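Local coordinates for dihydrolipoyl dehydrogenase (Elizabethkingia anophelis NUHP1, PDB 6UZI), which oxidises dihydrolipoyl groups on lysines of partner proteins to lipoyl, passing the electrons through a redox-active disulfide and FAD to NAD(+), at the interface of chains A and B. Residues are numbered along the deposited sequence; one frame, centred on the assembly and turned at random. Chains: chain A/B, Dihydrolipoyl dehydrogenase.

Contact 1: the interface of chains A and B. Residues chain A 56, 99, 102-103; chain B 393-394, 396-397.
The short helix 393-398 of chain B, which carries B:Gly393, B:Arg396 and B:Ala397, packs against helix 89-113 of chain A, where the line from CA of A:Val99 to CA of A:Thr103 runs almost exactly opposite to that from CA of B:Gly393 to CA of B:Ala397, while A:Ile56 reaches in from the start of helix 55-73. In this pyridine nucleotide-disulfide oxidoreductase, helix 393-398 lies in the sequence family named for dimerisation, and A:Ile56 directly follows the redox-active disulfide residue A:Cys55. B:Arg396 has the largest buried surface of the patch, 95 Å². Its CG stands anti to its own carbonyl carbon (chi1 -79°), and the chain is extended from CG to NE, which carries the aliphatic stem outward past A:Val99 and A:Gln102 to A:Thr103. Near the backbone, CB of B:Arg396 lies 4.0 Å from CG1 of A:Val99; farther out, CD comes 3.5 Å from the hydroxyl OG1 of A:Thr103. At the tip, the guanidinium nitrogen NH2 lies 3.8 Å from the methyl CG2 of A:Thr103, a van der Waals approach. The hydroxyl of A:Thr103 is engaged within its own helix: OG1 gives a hydrogen bond to O of A:Val99 (3.1 Å), tilted 30° from that carbonyl plane. With chi1 at -48°, OG1 is anti to the carbonyl carbon and CG2 anti to the backbone N, which turns the methyl toward the arginine tip. Both methyls of A:Val99 meet the opposing helix, CG2 at 3.5 Å from the carbonyl O of B:Arg396 and CG1 at 3.9 Å from CA of B:Ala397. On the other flank, A:Ile56 touches with the end of its longer branch: CD1 is 4.0 Å from CA of B:Gly393, whose lack of a side chain leaves backbone as the surface met. The amide of A:Gln102 is poorly ordered, and no hydrogen bond is assigned to it.

Contact 2: the interface of chains A and B. Residues chain A 425, 429, 452, 454-457; chain B 360, 427-428, 431.
The loop of A:Pro454 to A:Thr457, together with A:Arg425 just ahead of helix 426-438, meets the first turns of helix 426-438 of chain B and the loop residue B:Tyr360. B:Asp428, with 96 Å² hidden, is the centre, and the two carboxylate oxygens divide the main bonds between a side chain and the backbone. OD1 forms a salt bridge and hydrogen bond with NH1 of A:Arg425 at 2.9 Å; the guanidinium and carboxylate planes stand 80° apart, and OD1 lies out of the guanidinium plane. OD1 also holds water 1, which reaches N of A:Tyr456. OD2 accepts a hydrogen bond from the backbone N of A:Thr457 (3.2 Å, 141° at H), with a weak second one from N of A:Tyr456. The position of B:Asp428 near the start of its helix may further stabilise negative charge. The ring of A:Tyr456 brings CD1 to 3.6 Å from OD1. A:Thr455 places OG1 between its backbone N and carbonyl carbon (chi1 58°), from where it bonds O of A:Ala452 and OG1 of A:Thr457; its methyl CG2 is thereby turned to O of B:Ala427, 3.3 Å away. Water 2 links OG1 of A:Thr457 to that same carbonyl, and CG2 of A:Thr457 packs 3.8 Å from CB of B:Ala431. At the far end the phenol OH of B:Tyr360 donates to O of A:Pro454 at 2.7 Å, approaching from above the carbonyl plane. A cis peptide bond shapes the loop after A:His453, the family's catalytic base. The bonds from B:Tyr360 and B:Asp428 to the residues that follow probably help to hold that loop.

Contact 1: the interface of chains A and B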
loop_
_atom_site.group_PDB
_atom_site.type_symbol
_atom_site.label_atom_id
_atom_site.label_comp_id
_atom_site.label_asym_id
_atom_site.label_seq_id
_atom_site.Cartn_x
_atom_site.Cartn_y
_atom_site.Cartn_z
ATOM N N ILE A 56 -4.776 12.434 -12.183
ATOM C CA ILE A 56 -6.016 12.322 -11.419
ATOM C C ILE A 56 -7.153 11.742 -12.252
ATOM O O ILE A 56 -7.820 10.811 -11.778
ATOM C CB ILE A 56 -6.374 13.677 -10.780
ATOM C CG1 ILE A 56 -5.264 14.116 -9.835
ATOM C CG2 ILE A 56 -7.662 13.551 -10.000
ATOM C CD1 ILE A 56 -4.779 13.018 -8.936
ATOM N N VAL A 99 -14.045 14.977 -9.344
ATOM C CA VAL A 99 -12.750 14.777 -8.696
ATOM C C VAL A 99 -11.748 15.823 -9.177
ATOM O O VAL A 99 -11.014 16.411 -8.375
ATOM C CB VAL A 99 -12.235 13.343 -8.957
ATOM C CG1 VAL A 99 -10.842 13.154 -8.382
ATOM C CG2 VAL A 99 -13.183 12.309 -8.366
ATOM N N GLN A 102 -12.671 19.073 -7.699
ATOM C CA GLN A 102 -12.273 19.077 -6.294
ATOM C C GLN A 102 -10.820 19.502 -6.141
ATOM O O GLN A 102 -10.502 20.421 -5.378
ATOM C CB GLN A 102 -12.458 17.685 -5.687
ATOM C CG GLN A 102 -13.796 17.377 -5.049
ATOM C CD GLN A 102 -13.768 16.029 -4.337
ATOM O OE1 GLN A 102 -13.995 14.981 -4.950
ATOM N NE2 GLN A 102 -13.465 16.052 -3.040
ATOM N N THR A 103 -9.923 18.848 -6.880
ATOM C CA THR A 103 -8.496 19.103 -6.721
ATOM C C THR A 103 -8.118 20.507 -7.190
ATOM O O THR A 103 -7.235 21.144 -6.604
ATOM C CB THR A 103 -7.708 18.021 -7.457
ATOM O OG1 THR A 103 -8.233 16.735 -7.101
ATOM C CG2 THR A 103 -6.222 18.071 -7.100
ATOM N N GLY B 393 -4.823 13.779 -3.822
ATOM C CA GLY B 393 -5.520 13.540 -5.079
ATOM C C GLY B 393 -5.867 12.076 -5.284
ATOM O O GLY B 393 -6.946 11.752 -5.785
ATOM N N ARG B 394 -4.980 11.174 -4.852
ATOM C CA ARG B 394 -5.252 9.744 -4.962
ATOM C C ARG B 394 -6.500 9.349 -4.175
ATOM O O ARG B 394 -7.302 8.528 -4.640
ATOM C CB ARG B 394 -4.036 8.943 -4.486
ATOM C CG ARG B 394 -4.120 7.453 -4.796
ATOM C CD ARG B 394 -4.124 7.240 -6.294
ATOM N NE ARG B 394 -4.423 5.870 -6.702
ATOM C CZ ARG B 394 -5.639 5.434 -7.024
ATOM N NH1 ARG B 394 -6.676 6.259 -6.971
ATOM N NH2 ARG B 394 -5.817 4.174 -7.406
ATOM N N ARG B 396 -9.033 11.369 -3.337
ATOM C CA ARG B 396 -10.183 11.959 -4.007
ATOM C C ARG B 396 -10.627 11.084 -5.166
ATOM O O ARG B 396 -11.826 10.959 -5.439
ATOM C CB ARG B 396 -9.826 13.363 -4.496
ATOM C CG ARG B 396 -9.870 14.430 -3.418
ATOM C CD ARG B 396 -9.265 15.729 -3.916
ATOM N NE ARG B 396 -9.283 16.779 -2.900
ATOM C CZ ARG B 396 -8.290 17.637 -2.698
ATOM N NH1 ARG B 396 -8.399 18.567 -1.763
ATOM N NH2 ARG B 396 -7.179 17.555 -3.422
ATOM N N ALA B 397 -9.663 10.455 -5.844
ATOM C CA ALA B 397 -9.964 9.655 -7.023
ATOM C C ALA B 397 -10.659 8.349 -6.664
ATOM O O ALA B 397 -11.528 7.880 -7.410
ATOM C CB ALA B 397 -8.677 9.388 -7.803
#

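Contact 2: the interface of chains A and B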
loop_
_atom_site.group_PDB
_atom_site.type_symbol
_atom_site.label_atom_id
_atom_site.label_comp_id
_atom_site.label_asym_id
_atom_site.label_seq_id
_atom_site.Cartn_x
_atom_site.Cartn_y
_atom_site.Cartn_z
ATOM N N ARG A 425 -1.049 -3.194 -4.783
ATOM C CA ARG A 425 -0.597 -2.041 -4.006
ATOM C C ARG A 425 0.874 -1.695 -4.244
ATOM O O ARG A 425 1.511 -1.060 -3.394
ATOM C CB ARG A 425 -0.839 -2.250 -2.506
ATOM C CG ARG A 425 -2.263 -2.551 -2.139
ATOM C CD ARG A 425 -2.414 -2.677 -0.632
ATOM N NE ARG A 425 -3.815 -2.810 -0.251
ATOM C CZ ARG A 425 -4.266 -2.661 0.988
ATOM N NH1 ARG A 425 -3.424 -2.350 1.965
ATOM N NH2 ARG A 425 -5.567 -2.787 1.240
ATOM N N MET A 429 3.781 0.239 -2.104
ATOM C CA MET A 429 4.850 -0.576 -1.542
ATOM C C MET A 429 6.216 -0.046 -1.955
ATOM O O MET A 429 7.200 -0.214 -1.224
ATOM C CB MET A 429 4.704 -2.026 -1.989
ATOM C CG MET A 429 3.560 -2.765 -1.358
ATOM S SD MET A 429 3.774 -4.531 -1.592
ATOM C CE MET A 429 3.722 -4.678 -3.374
ATOM N N ALA A 452 4.804 -6.293 8.690
ATOM C CA ALA A 452 3.512 -6.692 9.227
ATOM C C ALA A 452 2.955 -7.889 8.470
ATOM O O ALA A 452 3.031 -7.959 7.240
ATOM C CB ALA A 452 2.527 -5.520 9.144
ATOM N N PRO A 454 -0.580 -10.297 7.994
ATOM C CA PRO A 454 -0.270 -10.484 6.572
ATOM C C PRO A 454 -0.378 -9.201 5.741
ATOM O O PRO A 454 -1.407 -8.534 5.791
ATOM C CB PRO A 454 -1.325 -11.493 6.136
ATOM C CG PRO A 454 -2.513 -11.155 6.989
ATOM C CD PRO A 454 -1.978 -10.654 8.300
ATOM N N THR A 455 0.672 -8.860 4.993
ATOM C CA THR A 455 0.658 -7.704 4.106
ATOM C C THR A 455 1.345 -8.067 2.804
ATOM O O THR A 455 2.052 -9.071 2.709
ATOM C CB THR A 455 1.359 -6.491 4.718
ATOM O OG1 THR A 455 2.711 -6.843 5.031
ATOM C CG2 THR A 455 0.636 -6.016 5.967
ATOM N N TYR A 456 1.145 -7.228 1.788
ATOM C CA TYR A 456 1.830 -7.454 0.522
ATOM C C TYR A 456 3.317 -7.148 0.634
ATOM O O TYR A 456 4.120 -7.710 -0.120
ATOM C CB TYR A 456 1.186 -6.616 -0.578
ATOM C CG TYR A 456 -0.258 -6.972 -0.809
ATOM C CD1 TYR A 456 -1.276 -6.081 -0.473
ATOM C CD2 TYR A 456 -0.611 -8.218 -1.319
ATOM C CE1 TYR A 456 -2.603 -6.411 -0.664
ATOM C CE2 TYR A 456 -1.940 -8.556 -1.517
ATOM C CZ TYR A 456 -2.931 -7.648 -1.188
ATOM O OH TYR A 456 -4.250 -7.983 -1.378
ATOM N N THR A 457 3.703 -6.277 1.576
ATOM C CA THR A 457 5.109 -5.921 1.737
ATOM C C THR A 457 5.958 -7.085 2.233
ATOM O O THR A 457 7.186 -7.037 2.094
ATOM C CB THR A 457 5.258 -4.738 2.701
ATOM O OG1 THR A 457 4.639 -5.048 3.955
ATOM C CG2 THR A 457 4.610 -3.486 2.116
ATOM N N TYR B 360 -7.012 -4.088 10.312
ATOM C CA TYR B 360 -7.400 -4.246 8.908
ATOM C C TYR B 360 -8.827 -3.790 8.628
ATOM O O TYR B 360 -9.515 -4.363 7.779
ATOM C CB TYR B 360 -7.196 -5.694 8.472
ATOM C CG TYR B 360 -5.744 -6.104 8.388
ATOM C CD1 TYR B 360 -5.067 -6.091 7.173
ATOM C CD2 TYR B 360 -5.040 -6.482 9.526
ATOM C CE1 TYR B 360 -3.726 -6.466 7.092
ATOM C CE2 TYR B 360 -3.699 -6.857 9.456
ATOM C CZ TYR B 360 -3.049 -6.851 8.239
ATOM O OH TYR B 360 -1.724 -7.225 8.166
ATOM N N ALA B 427 -1.945 -0.614 5.912
ATOM C CA ALA B 427 -1.305 -1.876 6.265
ATOM C C ALA B 427 0.009 -2.065 5.526
ATOM O O ALA B 427 0.914 -2.729 6.038
ATOM C CB ALA B 427 -2.244 -3.046 5.971
ATOM N N ASP B 428 0.147 -1.469 4.342
ATOM C CA ASP B 428 1.388 -1.569 3.593
ATOM C C ASP B 428 2.216 -0.295 3.604
ATOM O O ASP B 428 3.433 -0.374 3.421
ATOM C CB ASP B 428 1.103 -1.978 2.140
ATOM C CG ASP B 428 0.496 -3.359 2.043
ATOM O OD1 ASP B 428 -0.743 -3.452 1.909
ATOM O OD2 ASP B 428 1.255 -4.351 2.143
ATOM N N ALA B 431 5.203 0.058 6.237
ATOM C CA ALA B 431 6.525 -0.498 5.974
ATOM C C ALA B 431 7.549 0.598 5.722
ATOM O O ALA B 431 8.708 0.471 6.123
ATOM C CB ALA B 431 6.460 -1.461 4.787
HETATM O O HOH W 1 -1.686 -5.845 2.645
HETATM O O HOH W 2 3.436 -3.222 5.846
#

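Contact 1 and contact 2 lie about 23 Å apart, measured between the centres of their C-alpha atoms, on one two-fold symmetric interface, and each recurs with the chains exchanged. They share no residue or secondary-structure element. In contact 1 chain A offers helices from its FAD-binding side to the dimerisation region of chain B; in contact 2 both chains contribute that region. The centre of contact 2 is about 7 Å from A:His453, that of contact 1 about 30 Å. Contact 1 braces the helix next to A:Cys55, contact 2 the loop of A:His453; pairing the chains thus probably helps to set the disulfide of one subunit against the histidine of the other.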